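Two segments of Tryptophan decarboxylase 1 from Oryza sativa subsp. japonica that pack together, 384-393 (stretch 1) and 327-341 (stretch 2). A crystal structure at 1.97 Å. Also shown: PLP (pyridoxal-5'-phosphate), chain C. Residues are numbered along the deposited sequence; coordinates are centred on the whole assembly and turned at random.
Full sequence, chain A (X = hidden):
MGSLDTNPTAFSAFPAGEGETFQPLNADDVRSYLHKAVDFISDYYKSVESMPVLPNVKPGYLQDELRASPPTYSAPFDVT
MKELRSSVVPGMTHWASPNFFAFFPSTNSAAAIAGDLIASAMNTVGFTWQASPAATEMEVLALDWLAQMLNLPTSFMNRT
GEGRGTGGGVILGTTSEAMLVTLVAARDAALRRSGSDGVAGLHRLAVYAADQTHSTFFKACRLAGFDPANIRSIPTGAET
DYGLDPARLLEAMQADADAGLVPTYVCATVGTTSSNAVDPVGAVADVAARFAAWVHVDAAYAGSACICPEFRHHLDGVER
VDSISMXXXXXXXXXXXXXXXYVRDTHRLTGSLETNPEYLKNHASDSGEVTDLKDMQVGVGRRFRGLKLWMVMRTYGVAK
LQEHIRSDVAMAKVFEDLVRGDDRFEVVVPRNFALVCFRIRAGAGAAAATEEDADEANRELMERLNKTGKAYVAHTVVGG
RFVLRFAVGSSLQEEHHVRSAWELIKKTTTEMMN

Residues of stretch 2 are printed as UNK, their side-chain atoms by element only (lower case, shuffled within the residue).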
# COMPACT_ATOMS: atom_id res chain seq x y z
N PHE A 384 -8.12 -4.84 4.77
CA PHE A 384 -9.55 -4.91 4.43
C PHE A 384 -10.03 -3.53 3.97
O PHE A 384 -10.77 -2.83 4.66
CB PHE A 384 -10.30 -5.42 5.65
CG PHE A 384 -11.76 -5.74 5.41
CD1 PHE A 384 -12.35 -5.60 4.16
CD2 PHE A 384 -12.54 -6.17 6.47
CE1 PHE A 384 -13.69 -5.90 3.98
CE2 PHE A 384 -13.88 -6.47 6.30
CZ PHE A 384 -14.46 -6.33 5.05
N ARG A 385 -9.58 -3.12 2.77
CA ARG A 385 -9.95 -1.82 2.22
C ARG A 385 -11.38 -1.78 1.70
O ARG A 385 -11.94 -0.69 1.56
CB ARG A 385 -9.04 -1.40 1.07
CG ARG A 385 -7.59 -1.30 1.42
CD ARG A 385 -6.79 -0.43 0.42
NE ARG A 385 -5.69 0.11 1.20
CZ ARG A 385 -4.49 -0.46 1.27
NH1 ARG A 385 -4.24 -1.54 0.53
NH2 ARG A 385 -3.56 0.07 2.07
N GLY A 386 -11.95 -2.94 1.38
CA GLY A 386 -13.32 -2.95 0.89
C GLY A 386 -14.31 -2.39 1.88
O GLY A 386 -15.34 -1.85 1.48
N LEU A 387 -14.01 -2.48 3.18
CA LEU A 387 -14.99 -2.12 4.19
C LEU A 387 -15.34 -0.64 4.12
O LEU A 387 -16.52 -0.27 4.10
CB LEU A 387 -14.46 -2.49 5.58
CG LEU A 387 -15.45 -2.30 6.74
CD1 LEU A 387 -16.70 -3.14 6.52
CD2 LEU A 387 -14.81 -2.65 8.07
N LYS A 388 -14.33 0.24 4.06
CA LYS A 388 -14.64 1.67 4.07
C LYS A 388 -15.36 2.09 2.80
O LYS A 388 -16.26 2.93 2.84
CB LYS A 388 -13.38 2.51 4.28
CG LYS A 388 -12.35 2.41 3.16
CD LYS A 388 -11.12 3.24 3.51
CE LYS A 388 -9.92 2.83 2.66
NZ LYS A 388 -8.71 3.64 3.02
N LEU A 389 -14.99 1.49 1.65
CA LEU A 389 -15.66 1.84 0.41
C LEU A 389 -17.13 1.40 0.42
O LEU A 389 -18.02 2.15 0.01
CB LEU A 389 -14.93 1.22 -0.78
CG LEU A 389 -15.45 1.64 -2.15
CD1 LEU A 389 -15.59 3.17 -2.23
CD2 LEU A 389 -14.56 1.08 -3.28
N TRP A 390 -17.40 0.18 0.91
CA TRP A 390 -18.79 -0.26 1.06
C TRP A 390 -19.55 0.61 2.05
O TRP A 390 -20.70 0.98 1.81
CB TRP A 390 -18.81 -1.73 1.50
CG TRP A 390 -20.16 -2.19 1.97
CD1 TRP A 390 -21.24 -2.50 1.20
CD2 TRP A 390 -20.57 -2.38 3.34
NE1 TRP A 390 -22.31 -2.87 2.00
CE2 TRP A 390 -21.92 -2.80 3.32
CE3 TRP A 390 -19.93 -2.22 4.58
CZ2 TRP A 390 -22.64 -3.08 4.48
CZ3 TRP A 390 -20.65 -2.52 5.74
CH2 TRP A 390 -21.99 -2.94 5.68
N MET A 391 -18.91 0.98 3.16
CA MET A 391 -19.62 1.79 4.17
C MET A 391 -20.01 3.15 3.62
O MET A 391 -21.07 3.69 3.97
CB MET A 391 -18.74 1.95 5.40
CG MET A 391 -18.78 0.74 6.30
SD MET A 391 -18.29 1.21 7.97
CE MET A 391 -18.61 -0.34 8.82
N VAL A 392 -19.17 3.74 2.77
CA VAL A 392 -19.50 5.03 2.16
C VAL A 392 -20.74 4.89 1.27
O VAL A 392 -21.69 5.67 1.38
CB VAL A 392 -18.29 5.57 1.37
CG1 VAL A 392 -18.73 6.67 0.40
CG2 VAL A 392 -17.23 6.09 2.34
N MET A 393 -20.73 3.89 0.38
CA MET A 393 -21.87 3.70 -0.52
C MET A 393 -23.11 3.25 0.24
O MET A 393 -24.22 3.73 -0.04
CB MET A 393 -21.53 2.67 -1.61
CG MET A 393 -20.64 3.21 -2.73
SD MET A 393 -20.18 1.96 -3.97
CE MET A 393 -19.22 0.80 -2.99
N UNK A 327 -9.58 6.63 -8.31
CA UNK A 327 -9.28 6.66 -6.88
C UNK A 327 -10.43 7.27 -6.11
O UNK A 327 -10.61 8.50 -6.13
o UNK A 327 -6.88 6.70 -7.14
c UNK A 327 -7.98 7.42 -6.62
N UNK A 328 -11.23 6.47 -5.42
CA UNK A 328 -12.17 7.04 -4.45
C UNK A 328 -11.47 7.92 -3.43
O UNK A 328 -12.10 8.84 -2.90
c UNK A 328 -12.81 5.81 -3.80
c UNK A 328 -11.37 5.01 -5.54
c UNK A 328 -12.70 4.75 -4.86
N UNK A 329 -10.18 7.69 -3.16
CA UNK A 329 -9.53 8.56 -2.18
C UNK A 329 -9.20 9.94 -2.73
O UNK A 329 -8.65 10.76 -2.00
n UNK A 329 -5.36 8.13 -3.79
c UNK A 329 -5.34 6.86 -3.42
c UNK A 329 -8.29 7.88 -1.56
n UNK A 329 -6.36 6.64 -2.61
c UNK A 329 -6.44 8.74 -3.20
c UNK A 329 -7.09 7.80 -2.46
N UNK A 330 -9.54 10.22 -3.98
CA UNK A 330 -9.53 11.60 -4.45
C UNK A 330 -10.89 12.22 -4.20
O UNK A 330 -11.08 12.92 -3.20
c UNK A 330 -9.17 11.67 -5.94
n UNK A 330 -4.47 12.36 -7.07
c UNK A 330 -6.84 12.34 -6.45
c UNK A 330 -7.78 11.20 -6.23
c UNK A 330 -5.82 11.96 -7.50
N UNK A 331 -11.87 11.91 -5.05
CA UNK A 331 -13.13 12.64 -5.10
C UNK A 331 -14.34 11.79 -4.71
O UNK A 331 -15.47 12.11 -5.10
c UNK A 331 -14.58 15.07 -7.85
c UNK A 331 -15.41 16.16 -7.51
c UNK A 331 -15.97 17.01 -8.47
n UNK A 331 -15.51 16.19 -6.14
c UNK A 331 -13.31 13.22 -6.52
c UNK A 331 -14.86 15.66 -10.16
c UNK A 331 -14.78 15.14 -5.62
c UNK A 331 -14.19 14.43 -6.63
c UNK A 331 -15.68 16.74 -9.79
c UNK A 331 -14.31 14.83 -9.21
N UNK A 332 -14.17 10.72 -3.94
CA UNK A 332 -15.35 9.94 -3.55
C UNK A 332 -15.38 9.68 -2.04
O UNK A 332 -15.81 8.61 -1.59
c UNK A 332 -17.64 9.05 -5.45
c UNK A 332 -16.84 8.10 -4.56
c UNK A 332 -15.43 8.64 -4.35
c UNK A 332 -16.82 6.69 -5.15
N UNK A 333 -14.92 10.65 -1.25
CA UNK A 333 -15.15 10.70 0.21
C UNK A 333 -14.63 9.48 0.95
O UNK A 333 -15.17 9.11 2.00
s UNK A 333 -18.87 12.51 0.48
c UNK A 333 -19.42 11.70 -0.98
c UNK A 333 -16.63 10.90 0.53
c UNK A 333 -17.10 12.34 0.29
N UNK A 334 -13.60 8.84 0.43
CA UNK A 334 -12.99 7.66 1.04
C UNK A 334 -11.54 7.99 1.37
O UNK A 334 -10.76 8.29 0.47
o UNK A 334 -14.44 6.20 -0.28
c UNK A 334 -13.07 6.46 0.09
c UNK A 334 -12.49 5.23 0.74
N UNK A 335 -11.17 7.94 2.65
CA UNK A 335 -9.82 8.35 3.03
C UNK A 335 -8.77 7.44 2.38
O UNK A 335 -9.03 6.27 2.06
s UNK A 335 -9.99 6.71 5.37
c UNK A 335 -9.66 8.33 4.56
N UNK A 336 -7.56 7.98 2.20
CA UNK A 336 -6.46 7.19 1.64
C UNK A 336 -6.19 5.96 2.50
O UNK A 336 -6.41 5.97 3.71
c UNK A 336 -5.06 9.03 0.36
c UNK A 336 -5.20 8.06 1.54
c UNK A 336 -5.88 10.31 0.54
c UNK A 336 -3.58 9.37 0.14
N UNK A 337 -5.72 4.87 1.88
CA UNK A 337 -5.57 4.70 0.42
C UNK A 337 -6.74 3.89 -0.15
O UNK A 337 -7.25 2.97 0.51
c UNK A 337 -4.27 3.96 0.05
c UNK A 337 -3.09 4.33 0.94
o UNK A 337 -2.48 3.41 1.55
o UNK A 337 -2.77 5.53 1.04
N UNK A 338 -7.13 4.22 -1.38
CA UNK A 338 -8.20 3.49 -2.05
C UNK A 338 -8.21 3.79 -3.56
O UNK A 338 -8.77 4.81 -3.98
c UNK A 338 -9.56 3.85 -1.44
s UNK A 338 -10.94 2.85 -2.12
N UNK A 339 -7.58 2.94 -4.36
CA UNK A 339 -7.62 3.06 -5.82
C UNK A 339 -8.23 1.78 -6.37
O UNK A 339 -7.82 0.69 -5.98
c UNK A 339 -6.22 3.27 -6.42
o UNK A 339 -5.64 4.45 -5.86
c UNK A 339 -6.30 3.41 -7.95
N UNK A 340 -9.20 1.93 -7.28
CA UNK A 340 -9.91 0.79 -7.84
C UNK A 340 -9.42 0.55 -9.26
O UNK A 340 -9.44 1.46 -10.08
s UNK A 340 -12.02 1.19 -6.10
c UNK A 340 -11.42 1.04 -7.82
N UNK A 341 -8.99 -0.68 -9.55
CA UNK A 341 -8.57 -1.09 -10.89
C UNK A 341 -9.55 -2.11 -11.44
O UNK A 341 -9.85 -3.09 -10.76
c UNK A 341 -6.63 -1.53 -13.31
c UNK A 341 -6.76 -2.48 -12.10
c UNK A 341 -5.46 -3.23 -11.86
c UNK A 341 -7.16 -1.70 -10.85
N1 PLP C . -2.99 10.12 -12.02
C2 PLP C . -3.90 11.16 -11.91
C2A PLP C . -4.68 11.64 -13.08
C3 PLP C . -4.09 11.77 -10.68
O3 PLP C . -4.99 12.79 -10.57
C4 PLP C . -3.39 11.33 -9.56
C4A PLP C . -3.86 11.72 -8.19
C5 PLP C . -2.48 10.29 -9.67
C6 PLP C . -2.28 9.69 -10.91
C5A PLP C . -1.72 9.88 -8.43
O4P PLP C . -1.05 8.65 -8.56
P PLP C . -0.70 7.74 -7.26
O1P PLP C . -0.04 8.58 -6.20
O2P PLP C . 0.21 6.63 -7.73
O3P PLP C . -1.95 7.15 -6.64
O HOH W 1 -5.45 2.16 3.62

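Position 327 carries one carbon and then one oxygen, out of reach of stretch 1: Ser327, whose hydroxyl is shared with position 339. At 328 three carbons close a ring onto the backbone nitrogen, which only proline does. The CA-to-CB bond of Pro328 points toward stretch 1, and its CB lies 4.1 Å from Leu389 CD1; a compact apolar ring suits such a neighbour.

Position 329 has one carbon and a five-membered ring of three carbons and two nitrogens, an imidazole, so it is His329. Its ND1 accepts a hydrogen bond of 2.8 Å from the backbone N of position 338, tying the two parts of the stretch together. At 330, four carbons in a row end in nitrogen: Lys330. Its NZ is covalently bonded to PLP C4A at 1.4 Å, the linkage by which a decarboxylase of this kind holds its cofactor. Position 331 bears fused five- and six-membered rings with eight carbons and one nitrogen, hence Trp331, far from stretch 1; its buried NE1 is hydrogen-bonded elsewhere in the structure.

Position 332 has four carbons forked at the second, Leu332, an apolar side chain in a buried place; its CA-to-CB bond points toward stretch 1, and its backbone O lies 4.0 Å from Val392 CG1. At 333 the unbranched run of two carbons, sulfur and carbon is Met333, also apolar and buried. Here the backbone makes the closest approach, O to Val392 CG2 at 3.7 Å.

Position 334 has one carbon carrying an oxygen and a carbon: Thr334. OG1 donates to Leu332 O at 3.1 Å, satisfying its proton within the loop, while CG2 packs on Lys388 CD at 3.7 Å.

At 335 one carbon is followed by a sulfur: Cys335. Its backbone O accepts a hydrogen bond from Lys388 NZ at 2.8 Å, a role any residue could fill, with a small side chain beside it. The four forked carbons of 336 make Leu336, directed away from the helix, apolar and buried. At 337 two carbons, the second carrying two oxygens, give Asp337, preceded by a cis peptide bond. Its O accepts a second hydrogen bond from Lys388 NZ, at 3.0 Å, and its OD2 forms a salt bridge with Arg385 NH2 at 3.5 Å. That oxygen lies well out of the guanidinium plane, so the attraction is of charges alone.

Position 338, a carbon and a sulfur, is Cys338, small and apolar, with SG 4.2 Å from Leu389 CD2. Position 339 has a carbon bearing oxygen and carbon; Thr339 points away, and its OG1 shares a 2.9 Å hydrogen bond with Ser327 OG. At 340 a carbon and a sulfur appear again: Cys340, whose SG lies 3.8 Å from Leu389 CD2. Finally 341, four carbons forked at the second, is Leu341, buried but out of reach.

The contact joins a polar anchor, Lys388 donating to two carbonyls, to an apolar seat, Leu389 among Pro328 and two cysteine sulfurs.

Stretch 2, residues 327-341: SPHKWLMTCLDCTCL
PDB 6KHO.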